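Local coordinates for protein UL37 (Suid herpesvirus 1, PDB 4K70) that is the N-terminal half of an inner tegument protein that probably helps control the trafficking of viral particles inside infected cells, at residues F30-P39 against L72-H82; L171-D179 against F475-L483. All blocks are in the same frame, centred on the assembly; numbering follows the deposited sequence.

Contact 1: residues F30-P39 against L72-H82; sequences FFMAAGRETP and LAGLALWRLRH
Two linkers, the one leaving helix 20-32 and the one leaving helix 63-78, meet in a single parallel beta bridge within an otherwise helical bundle, Glu37 bonding the residues on either side of Leu80. Glu37 N donates to Arg79 O over 3.1 Å, and Arg81 N gives its hydrogen to Glu37 O almost straight, at 173°. The carboxylate of Glu37 turns elsewhere, to the backbone N atoms of Met5 and Glu6 on helix 4-12.

On the helical side the contact is apolar. Leu75 lays its CB 3.8 Å from Phe30 CE2, while its CD1 meets the edge of the Phe31 ring, 3.7 Å from CE1. With CG anti to the backbone N (chi1 174°), the Phe30 side chain swings across to this leucine and to Leu72 CD1. Arg79 extends back along the 30-39 linker and sets NH2 over one face of the Phe30 ring, near its rim; the cation-pi attraction is weak at most. Its NH1 makes a weak, bent bond of 3.0 Å to Ala33 O and shares a water with Phe31 O, so this buried guanidinium reads the backbone where the helix gives way to the linker.

Beyond the bridge, Arg36 bends over the 79-81 backbone, its NH1 weakly bonded at the guanidinium edge to Leu80 O, 3.2 Å away. The guanidinium of Arg81 lies across that of Arg36 with the planes 37° apart; Asp175 and Asp179 give Arg36 long, weak ion pairs that may temper the repulsion. Pro39 CD packs on Leu80 CD1, and its CG lies 3.6 Å from His82 ND1. Such an isolated bridge between interhelical linkers ties two helix-to-loop transitions together, here beside His82, a calcium ligand in a structure of this protein.

Contact 2: residues L171-D179 against F475-L483; sequences LYDMDFVQD and FRAQSRWGL
Asp173 meets Arg476, Arg480 and Trp481 in a buried salt-bridge network that Asp175 completes. Arg476 takes Asp173 side-on: NE bonds OD2 on its syn side over 2.8 Å, and NH2 reaches the backbone O of the same residue. That NH2 also gives a hydrogen to Asp175 OD1 at 2.9 Å, so one arginine joins both acids. Arg480 approaches the other carboxylate oxygen, NE and NH2 both donating to Asp173 OD1, with NE 2.9 Å away. The two guanidinium groups are layered, Arg476 NH2 lying over the centre of the Arg480 plane, and the carboxylates of Asp173 and Asp175 beside them probably offset the positive charge. Arg480 NH1 and Asp175 OD1 attract by charge alone across 3.5 Å, although a water links the same two atoms.

An uncharged donor adds to this grip. Trp481 NE1 points at Asp173 OD1 over 2.8 Å, at 173°, on the anti side of the carboxylate, giving that oxygen three N-H donors. Asp173 reaches all of them because its CG stands anti to the backbone N (chi1 -172°).

Aromatic and amide packing flanks the charges. The Tyr172 ring and the six-membered ring of Trp481 are near parallel but slid apart, with Tyr172 CE2 3.5 Å from Trp481 CH2. Gln178 brings its amide to the edge of the indole, the planes 86° apart; its NE2 lies over the Tyr172 ring while bonding Tyr172 O at 2.7 Å. Outside the pair, Pro390 O holds Tyr172 OH and Leu392 N holds Gln178 OE1.

The short helical segments 175-179 and 475-481 run nearly parallel, but their local axes come no closer than 14.5 Å, and long side chains span the gap. Helix 63-78 supplies Trp78 against Met174 and Arg476, and helix 392-402 touches Arg480 and Trp481 through Leu392.

Overall arrangement
Both contacts are largely buried, but contact 2 lies nearer the centre of the chain, about 16 Å from it against 24 Å for contact 1, where Arg36, Thr38 and Arg81 form a less buried margin. Their own centres are about 12 Å apart. The end of helix 63-78 joins them: Trp78 probably bonds the backbone N of Asp175 through its O and Asp173 OD2 through its NE1. Contact 1 links segments some 33 residues apart by backbone bonds and apolar packing, whereas contact 2 joins residues nearly 300 positions apart through charged side chains. Helix 464-481 serves both, touching Phe31 and Arg79 as well as carrying Arg476, Arg480 and Trp481.

Contact 1: residues F30-P39 against L72-H82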
loop_
_atom_site.group_PDB
_atom_site.type_symbol
_atom_site.label_atom_id
_atom_site.label_comp_id
_atom_site.label_asym_id
_atom_site.label_seq_id
_atom_site.Cartn_x
_atom_site.Cartn_y
_atom_site.Cartn_z
ATOM N N PHE A 30 -19.420 22.509 -14.354
ATOM C CA PHE A 30 -19.144 21.082 -14.327
ATOM C C PHE A 30 -17.644 20.857 -14.464
ATOM O O PHE A 30 -17.066 20.029 -13.756
ATOM C CB PHE A 30 -19.908 20.365 -15.431
ATOM C CG PHE A 30 -19.572 18.908 -15.551
ATOM C CD1 PHE A 30 -20.046 17.994 -14.625
ATOM C CD2 PHE A 30 -18.789 18.452 -16.598
ATOM C CE1 PHE A 30 -19.738 16.645 -14.738
ATOM C CE2 PHE A 30 -18.477 17.110 -16.717
ATOM C CZ PHE A 30 -18.954 16.202 -15.786
ATOM N N PHE A 31 -17.017 21.617 -15.359
ATOM C CA PHE A 31 -15.576 21.534 -15.566
ATOM C C PHE A 31 -14.792 21.702 -14.260
ATOM O O PHE A 31 -13.690 21.175 -14.120
ATOM C CB PHE A 31 -15.116 22.568 -16.604
ATOM C CG PHE A 31 -15.466 22.209 -18.025
ATOM C CD1 PHE A 31 -15.855 20.922 -18.354
ATOM C CD2 PHE A 31 -15.395 23.160 -19.035
ATOM C CE1 PHE A 31 -16.174 20.583 -19.670
ATOM C CE2 PHE A 31 -15.711 22.833 -20.354
ATOM C CZ PHE A 31 -16.100 21.545 -20.671
ATOM N N MET A 32 -15.366 22.420 -13.298
ATOM C CA MET A 32 -14.672 22.687 -12.040
ATOM C C MET A 32 -15.333 22.072 -10.796
ATOM O O MET A 32 -14.876 22.286 -9.672
ATOM C CB MET A 32 -14.480 24.192 -11.854
ATOM C CG MET A 32 -13.474 24.794 -12.823
ATOM S SD MET A 32 -13.240 26.559 -12.571
ATOM C CE MET A 32 -14.783 27.189 -13.225
ATOM N N ALA A 33 -16.388 21.296 -11.005
ATOM C CA ALA A 33 -17.131 20.700 -9.897
ATOM C C ALA A 33 -16.283 19.765 -9.035
ATOM O O ALA A 33 -15.241 19.266 -9.462
ATOM C CB ALA A 33 -18.367 19.978 -10.412
ATOM N N ALA A 34 -16.739 19.535 -7.808
ATOM C CA ALA A 34 -15.998 18.714 -6.864
ATOM C C ALA A 34 -16.804 17.488 -6.456
ATOM O O ALA A 34 -16.306 16.610 -5.748
ATOM C CB ALA A 34 -15.625 19.532 -5.645
ATOM N N GLY A 35 -18.049 17.430 -6.911
ATOM C CA GLY A 35 -18.951 16.359 -6.522
ATOM C C GLY A 35 -18.579 14.977 -7.035
ATOM O O GLY A 35 -18.563 14.728 -8.255
ATOM N N ARG A 36 -18.295 14.069 -6.104
ATOM C CA ARG A 36 -18.007 12.681 -6.450
ATOM C C ARG A 36 -19.268 11.906 -6.826
ATOM O O ARG A 36 -20.359 12.216 -6.367
ATOM C CB ARG A 36 -17.259 11.975 -5.319
ATOM C CG ARG A 36 -15.797 12.391 -5.208
ATOM C CD ARG A 36 -14.883 11.189 -5.394
ATOM N NE ARG A 36 -14.338 10.754 -4.123
ATOM C CZ ARG A 36 -13.764 9.575 -3.911
ATOM N NH1 ARG A 36 -13.664 8.691 -4.892
ATOM N NH2 ARG A 36 -13.302 9.281 -2.704
ATOM N N GLU A 37 -19.089 10.886 -7.657
ATOM C CA GLU A 37 -20.188 10.115 -8.206
ATOM C C GLU A 37 -19.874 8.632 -8.087
ATOM O O GLU A 37 -18.724 8.247 -7.889
ATOM C CB GLU A 37 -20.392 10.478 -9.677
ATOM C CG GLU A 37 -21.839 10.814 -10.021
ATOM C CD GLU A 37 -22.058 12.302 -10.245
ATOM O OE1 GLU A 37 -21.057 13.013 -10.498
ATOM O OE2 GLU A 37 -23.229 12.759 -10.173
ATOM N N THR A 38 -20.897 7.797 -8.194
ATOM C CA THR A 38 -20.691 6.365 -8.107
ATOM C C THR A 38 -21.025 5.728 -9.448
ATOM O O THR A 38 -21.701 6.333 -10.280
ATOM C CB THR A 38 -21.533 5.725 -6.975
ATOM O OG1 THR A 38 -22.926 5.777 -7.309
ATOM C CG2 THR A 38 -21.291 6.433 -5.630
ATOM N N PRO A 39 -20.528 4.512 -9.677
ATOM C CA PRO A 39 -20.763 3.815 -10.943
ATOM C C PRO A 39 -22.254 3.686 -11.281
ATOM O O PRO A 39 -22.647 3.951 -12.424
ATOM C CB PRO A 39 -20.114 2.446 -10.711
ATOM C CG PRO A 39 -18.999 2.733 -9.730
ATOM C CD PRO A 39 -19.525 3.837 -8.837
ATOM N N LEU A 72 -16.914 13.749 -22.101
ATOM C CA LEU A 72 -17.789 13.442 -20.981
ATOM C C LEU A 72 -17.447 12.109 -20.328
ATOM O O LEU A 72 -17.522 11.972 -19.109
ATOM C CB LEU A 72 -19.255 13.439 -21.440
ATOM C CG LEU A 72 -20.269 13.458 -20.305
ATOM C CD1 LEU A 72 -20.199 14.797 -19.591
ATOM C CD2 LEU A 72 -21.662 13.189 -20.844
ATOM N N ALA A 73 -17.088 11.117 -21.131
ATOM C CA ALA A 73 -16.748 9.819 -20.560
ATOM C C ALA A 73 -15.614 9.947 -19.517
ATOM O O ALA A 73 -15.722 9.450 -18.396
ATOM C CB ALA A 73 -16.382 8.835 -21.651
ATOM N N GLY A 74 -14.547 10.645 -19.880
ATOM C CA GLY A 74 -13.415 10.819 -18.988
ATOM C C GLY A 74 -13.725 11.720 -17.810
ATOM O O GLY A 74 -13.350 11.424 -16.673
ATOM N N LEU A 75 -14.416 12.818 -18.080
ATOM C CA LEU A 75 -14.795 13.753 -17.032
ATOM C C LEU A 75 -15.694 13.085 -15.999
ATOM O O LEU A 75 -15.576 13.367 -14.816
ATOM C CB LEU A 75 -15.513 14.968 -17.625
ATOM C CG LEU A 75 -14.677 15.884 -18.524
ATOM C CD1 LEU A 75 -15.562 16.958 -19.164
ATOM C CD2 LEU A 75 -13.539 16.509 -17.717
ATOM N N ALA A 76 -16.580 12.205 -16.456
ATOM C CA ALA A 76 -17.502 11.491 -15.568
ATOM C C ALA A 76 -16.767 10.461 -14.715
ATOM O O ALA A 76 -17.096 10.249 -13.553
ATOM C CB ALA A 76 -18.604 10.811 -16.383
ATOM N N LEU A 77 -15.768 9.818 -15.300
ATOM C CA LEU A 77 -15.008 8.796 -14.592
ATOM C C LEU A 77 -14.035 9.400 -13.586
ATOM O O LEU A 77 -13.641 8.739 -12.624
ATOM C CB LEU A 77 -14.240 7.927 -15.590
ATOM C CG LEU A 77 -14.815 6.606 -16.097
ATOM C CD1 LEU A 77 -16.312 6.513 -15.879
ATOM C CD2 LEU A 77 -14.466 6.421 -17.571
ATOM N N TRP A 78 -13.662 10.658 -13.801
ATOM C CA TRP A 78 -12.565 11.279 -13.050
ATOM C C TRP A 78 -12.831 11.362 -11.549
ATOM O O TRP A 78 -11.927 11.176 -10.726
ATOM C CB TRP A 78 -12.310 12.691 -13.568
ATOM C CG TRP A 78 -10.882 13.163 -13.454
ATOM C CD1 TRP A 78 -10.147 13.320 -12.312
ATOM C CD2 TRP A 78 -10.029 13.574 -14.537
ATOM N NE1 TRP A 78 -8.882 13.794 -12.620
ATOM C CE2 TRP A 78 -8.792 13.962 -13.978
ATOM C CE3 TRP A 78 -10.198 13.658 -15.927
ATOM C CZ2 TRP A 78 -7.724 14.416 -14.761
ATOM C CZ3 TRP A 78 -9.134 14.114 -16.704
ATOM C CH2 TRP A 78 -7.917 14.489 -16.117
ATOM N N ARG A 79 -14.066 11.686 -11.187
ATOM C CA ARG A 79 -14.400 11.846 -9.775
ATOM C C ARG A 79 -15.217 10.666 -9.277
ATOM O O ARG A 79 -16.058 10.809 -8.398
ATOM C CB ARG A 79 -15.134 13.166 -9.533
ATOM C CG ARG A 79 -14.252 14.408 -9.652
ATOM C CD ARG A 79 -15.073 15.666 -9.962
ATOM N NE ARG A 79 -15.627 15.637 -11.316
ATOM C CZ ARG A 79 -15.421 16.574 -12.242
ATOM N NH1 ARG A 79 -14.682 17.643 -11.965
ATOM N NH2 ARG A 79 -15.962 16.446 -13.451
ATOM N N LEU A 80 -14.943 9.489 -9.823
ATOM C CA LEU A 80 -15.734 8.301 -9.527
ATOM C C LEU A 80 -15.396 7.681 -8.159
ATOM O O LEU A 80 -14.231 7.486 -7.821
ATOM C CB LEU A 80 -15.544 7.278 -10.648
ATOM C CG LEU A 80 -16.541 6.131 -10.742
ATOM C CD1 LEU A 80 -17.920 6.688 -11.039
ATOM C CD2 LEU A 80 -16.100 5.146 -11.813
ATOM N N ARG A 81 -16.421 7.382 -7.368
ATOM C CA ARG A 81 -16.233 6.639 -6.125
ATOM C C ARG A 81 -16.763 5.216 -6.286
ATOM O O ARG A 81 -17.977 4.989 -6.301
ATOM C CB ARG A 81 -16.922 7.324 -4.941
ATOM C CG ARG A 81 -16.551 6.675 -3.597
ATOM C CD ARG A 81 -17.579 6.897 -2.508
ATOM N NE ARG A 81 -17.572 8.261 -1.997
ATOM C CZ ARG A 81 -16.655 8.746 -1.164
ATOM N NH1 ARG A 81 -15.635 7.988 -0.759
ATOM N NH2 ARG A 81 -16.748 10.005 -0.755
ATOM N N HIS A 82 -15.847 4.265 -6.422
ATOM C CA HIS A 82 -16.206 2.880 -6.672
ATOM C C HIS A 82 -15.851 2.034 -5.463
ATOM O O HIS A 82 -14.773 2.178 -4.897
ATOM C CB HIS A 82 -15.459 2.347 -7.904
ATOM C CG HIS A 82 -15.636 0.876 -8.119
ATOM N ND1 HIS A 82 -16.879 0.276 -8.176
ATOM C CD2 HIS A 82 -14.734 -0.116 -8.285
ATOM C CE1 HIS A 82 -16.730 -1.021 -8.370
ATOM N NE2 HIS A 82 -15.434 -1.286 -8.438
HETATM O O HOH W 1 -13.574 18.523 -14.893
#

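Contact 2: residues L171-D179 against F475-L483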
loop_
_atom_site.group_PDB
_atom_site.type_symbol
_atom_site.label_atom_id
_atom_site.label_comp_id
_atom_site.label_asym_id
_atom_site.label_seq_id
_atom_site.Cartn_x
_atom_site.Cartn_y
_atom_site.Cartn_z
ATOM N N LEU A 171 -5.503 7.996 -16.933
ATOM C CA LEU A 171 -6.391 7.515 -15.860
ATOM C C LEU A 171 -5.856 7.704 -14.453
ATOM O O LEU A 171 -6.595 7.509 -13.483
ATOM C CB LEU A 171 -6.691 6.021 -16.010
ATOM C CG LEU A 171 -7.145 5.515 -17.363
ATOM C CD1 LEU A 171 -7.337 4.007 -17.272
ATOM C CD2 LEU A 171 -8.417 6.233 -17.806
ATOM N N TYR A 172 -4.583 8.064 -14.339
ATOM C CA TYR A 172 -3.870 8.029 -13.063
ATOM C C TYR A 172 -4.474 8.890 -11.949
ATOM O O TYR A 172 -4.650 8.424 -10.829
ATOM C CB TYR A 172 -2.400 8.409 -13.271
ATOM C CG TYR A 172 -1.578 8.359 -12.014
ATOM C CD1 TYR A 172 -1.166 7.148 -11.487
ATOM C CD2 TYR A 172 -1.218 9.521 -11.354
ATOM C CE1 TYR A 172 -0.412 7.091 -10.326
ATOM C CE2 TYR A 172 -0.478 9.481 -10.186
ATOM C CZ TYR A 172 -0.071 8.258 -9.683
ATOM O OH TYR A 172 0.685 8.199 -8.534
ATOM N N ASP A 173 -4.779 10.148 -12.247
ATOM C CA ASP A 173 -5.339 11.029 -11.239
ATOM C C ASP A 173 -6.833 10.745 -10.971
ATOM O O ASP A 173 -7.439 11.410 -10.148
ATOM C CB ASP A 173 -5.168 12.490 -11.654
ATOM C CG ASP A 173 -5.553 13.473 -10.547
ATOM O OD1 ASP A 173 -4.987 13.376 -9.441
ATOM O OD2 ASP A 173 -6.427 14.340 -10.782
ATOM N N MET A 174 -7.436 9.788 -11.670
ATOM C CA MET A 174 -8.876 9.556 -11.471
ATOM C C MET A 174 -9.104 8.842 -10.141
ATOM O O MET A 174 -8.341 7.952 -9.768
ATOM C CB MET A 174 -9.494 8.768 -12.620
ATOM C CG MET A 174 -9.314 9.436 -13.999
ATOM S SD MET A 174 -10.349 8.647 -15.218
ATOM C CE MET A 174 -10.115 9.755 -16.624
ATOM N N ASP A 175 -10.158 9.227 -9.429
ATOM C CA ASP A 175 -10.384 8.708 -8.077
ATOM C C ASP A 175 -10.455 7.185 -8.005
ATOM O O ASP A 175 -9.873 6.576 -7.103
ATOM C CB ASP A 175 -11.625 9.342 -7.440
ATOM C CG ASP A 175 -11.456 10.836 -7.198
ATOM O OD1 ASP A 175 -10.302 11.307 -7.171
ATOM O OD2 ASP A 175 -12.471 11.542 -7.038
ATOM N N PHE A 176 -11.171 6.557 -8.931
ATOM C CA PHE A 176 -11.284 5.100 -8.873
ATOM C C PHE A 176 -9.926 4.388 -9.009
ATOM O O PHE A 176 -9.718 3.305 -8.455
ATOM C CB PHE A 176 -12.318 4.562 -9.875
ATOM C CG PHE A 176 -11.875 4.628 -11.306
ATOM C CD1 PHE A 176 -12.106 5.766 -12.070
ATOM C CD2 PHE A 176 -11.259 3.540 -11.901
ATOM C CE1 PHE A 176 -11.711 5.822 -13.397
ATOM C CE2 PHE A 176 -10.853 3.592 -13.232
ATOM C CZ PHE A 176 -11.082 4.736 -13.981
ATOM N N VAL A 177 -8.994 4.997 -9.735
ATOM C CA VAL A 177 -7.666 4.408 -9.849
ATOM C C VAL A 177 -6.897 4.487 -8.534
ATOM O O VAL A 177 -6.283 3.514 -8.103
ATOM C CB VAL A 177 -6.830 5.069 -10.957
ATOM C CG1 VAL A 177 -5.370 4.664 -10.803
ATOM C CG2 VAL A 177 -7.377 4.678 -12.341
ATOM N N GLN A 178 -6.915 5.657 -7.915
ATOM C CA GLN A 178 -6.215 5.865 -6.650
ATOM C C GLN A 178 -6.837 5.030 -5.521
ATOM O O GLN A 178 -6.126 4.525 -4.644
ATOM C CB GLN A 178 -6.190 7.358 -6.306
ATOM C CG GLN A 178 -5.398 8.157 -7.330
ATOM C CD GLN A 178 -3.953 7.705 -7.358
ATOM O OE1 GLN A 178 -3.406 7.353 -6.318
ATOM N NE2 GLN A 178 -3.336 7.696 -8.537
ATOM N N ASP A 179 -8.162 4.874 -5.558
ATOM C CA ASP A 179 -8.838 3.978 -4.625
ATOM C C ASP A 179 -8.442 2.530 -4.889
ATOM O O ASP A 179 -8.265 1.756 -3.952
ATOM C CB ASP A 179 -10.368 4.115 -4.718
ATOM C CG ASP A 179 -10.879 5.434 -4.146
ATOM O OD1 ASP A 179 -10.136 6.079 -3.372
ATOM O OD2 ASP A 179 -12.020 5.829 -4.480
ATOM N N PHE A 475 -5.824 22.866 -9.392
ATOM C CA PHE A 475 -6.282 22.659 -8.030
ATOM C C PHE A 475 -6.055 21.211 -7.620
ATOM O O PHE A 475 -5.543 20.938 -6.537
ATOM C CB PHE A 475 -7.755 23.018 -7.899
ATOM C CG PHE A 475 -8.358 22.604 -6.596
ATOM C CD1 PHE A 475 -8.042 23.275 -5.427
ATOM C CD2 PHE A 475 -9.247 21.540 -6.537
ATOM C CE1 PHE A 475 -8.598 22.893 -4.221
ATOM C CE2 PHE A 475 -9.804 21.152 -5.339
ATOM C CZ PHE A 475 -9.480 21.829 -4.177
ATOM N N ARG A 476 -6.419 20.283 -8.500
ATOM C CA ARG A 476 -6.228 18.867 -8.210
ATOM C C ARG A 476 -4.749 18.508 -8.046
ATOM O O ARG A 476 -4.387 17.788 -7.118
ATOM C CB ARG A 476 -6.916 17.986 -9.262
ATOM C CG ARG A 476 -8.428 17.915 -9.067
ATOM C CD ARG A 476 -9.099 16.881 -9.954
ATOM N NE ARG A 476 -8.733 15.503 -9.630
ATOM C CZ ARG A 476 -9.468 14.689 -8.880
ATOM N NH1 ARG A 476 -10.605 15.122 -8.354
ATOM N NH2 ARG A 476 -9.063 13.443 -8.646
ATOM N N ALA A 477 -3.905 19.022 -8.937
ATOM C CA ALA A 477 -2.464 18.764 -8.890
ATOM C C ALA A 477 -1.810 19.246 -7.590
ATOM O O ALA A 477 -0.985 18.542 -7.001
ATOM C CB ALA A 477 -1.772 19.399 -10.092
ATOM N N GLN A 478 -2.174 20.449 -7.157
ATOM C CA GLN A 478 -1.611 21.044 -5.943
ATOM C C GLN A 478 -2.218 20.412 -4.701
ATOM O O GLN A 478 -1.506 19.932 -3.817
ATOM C CB GLN A 478 -1.849 22.563 -5.928
ATOM C CG GLN A 478 -1.693 23.221 -4.558
ATOM C CD GLN A 478 -3.022 23.407 -3.835
ATOM O OE1 GLN A 478 -4.045 23.713 -4.456
ATOM N NE2 GLN A 478 -3.012 23.224 -2.514
ATOM N N SER A 479 -3.544 20.412 -4.654
ATOM C CA SER A 479 -4.288 19.931 -3.498
ATOM C C SER A 479 -4.080 18.442 -3.204
ATOM O O SER A 479 -4.268 17.998 -2.074
ATOM C CB SER A 479 -5.775 20.219 -3.698
ATOM O OG SER A 479 -6.555 19.508 -2.761
ATOM N N ARG A 480 -3.700 17.670 -4.220
ATOM C CA ARG A 480 -3.546 16.225 -4.057
ATOM C C ARG A 480 -2.090 15.785 -4.052
ATOM O O ARG A 480 -1.672 14.984 -3.216
ATOM C CB ARG A 480 -4.301 15.469 -5.156
ATOM C CG ARG A 480 -5.786 15.286 -4.896
ATOM C CD ARG A 480 -6.585 15.196 -6.201
ATOM N NE ARG A 480 -6.352 13.966 -6.959
ATOM C CZ ARG A 480 -6.834 12.780 -6.603
ATOM N NH1 ARG A 480 -7.548 12.670 -5.496
ATOM N NH2 ARG A 480 -6.604 11.704 -7.344
ATOM N N TRP A 481 -1.312 16.313 -4.983
ATOM C CA TRP A 481 0.042 15.823 -5.179
ATOM C C TRP A 481 1.136 16.829 -4.813
ATOM O O TRP A 481 2.318 16.491 -4.832
ATOM C CB TRP A 481 0.218 15.407 -6.630
ATOM C CG TRP A 481 -0.784 14.395 -7.103
ATOM C CD1 TRP A 481 -1.923 14.634 -7.825
ATOM C CD2 TRP A 481 -0.729 12.982 -6.896
ATOM N NE1 TRP A 481 -2.570 13.453 -8.088
ATOM C CE2 TRP A 481 -1.860 12.424 -7.523
ATOM C CE3 TRP A 481 0.167 12.134 -6.236
ATOM C CZ2 TRP A 481 -2.113 11.058 -7.513
ATOM C CZ3 TRP A 481 -0.086 10.773 -6.239
ATOM C CH2 TRP A 481 -1.207 10.253 -6.871
ATOM N N GLY A 482 0.742 18.062 -4.507
ATOM C CA GLY A 482 1.693 19.099 -4.150
ATOM C C GLY A 482 2.504 19.619 -5.324
ATOM O O GLY A 482 3.615 20.115 -5.140
ATOM N N LEU A 483 1.953 19.508 -6.531
ATOM C CA LEU A 483 2.632 19.988 -7.729
ATOM C C LEU A 483 2.227 21.425 -8.035
ATOM O O LEU A 483 1.038 21.743 -8.092
ATOM C CB LEU A 483 2.313 19.099 -8.935
ATOM C CG LEU A 483 2.353 17.574 -8.789
ATOM C CD1 LEU A 483 1.920 16.906 -10.101
ATOM C CD2 LEU A 483 3.730 17.094 -8.361
HETATM O O HOH W 2 -8.529 9.888 -5.158
#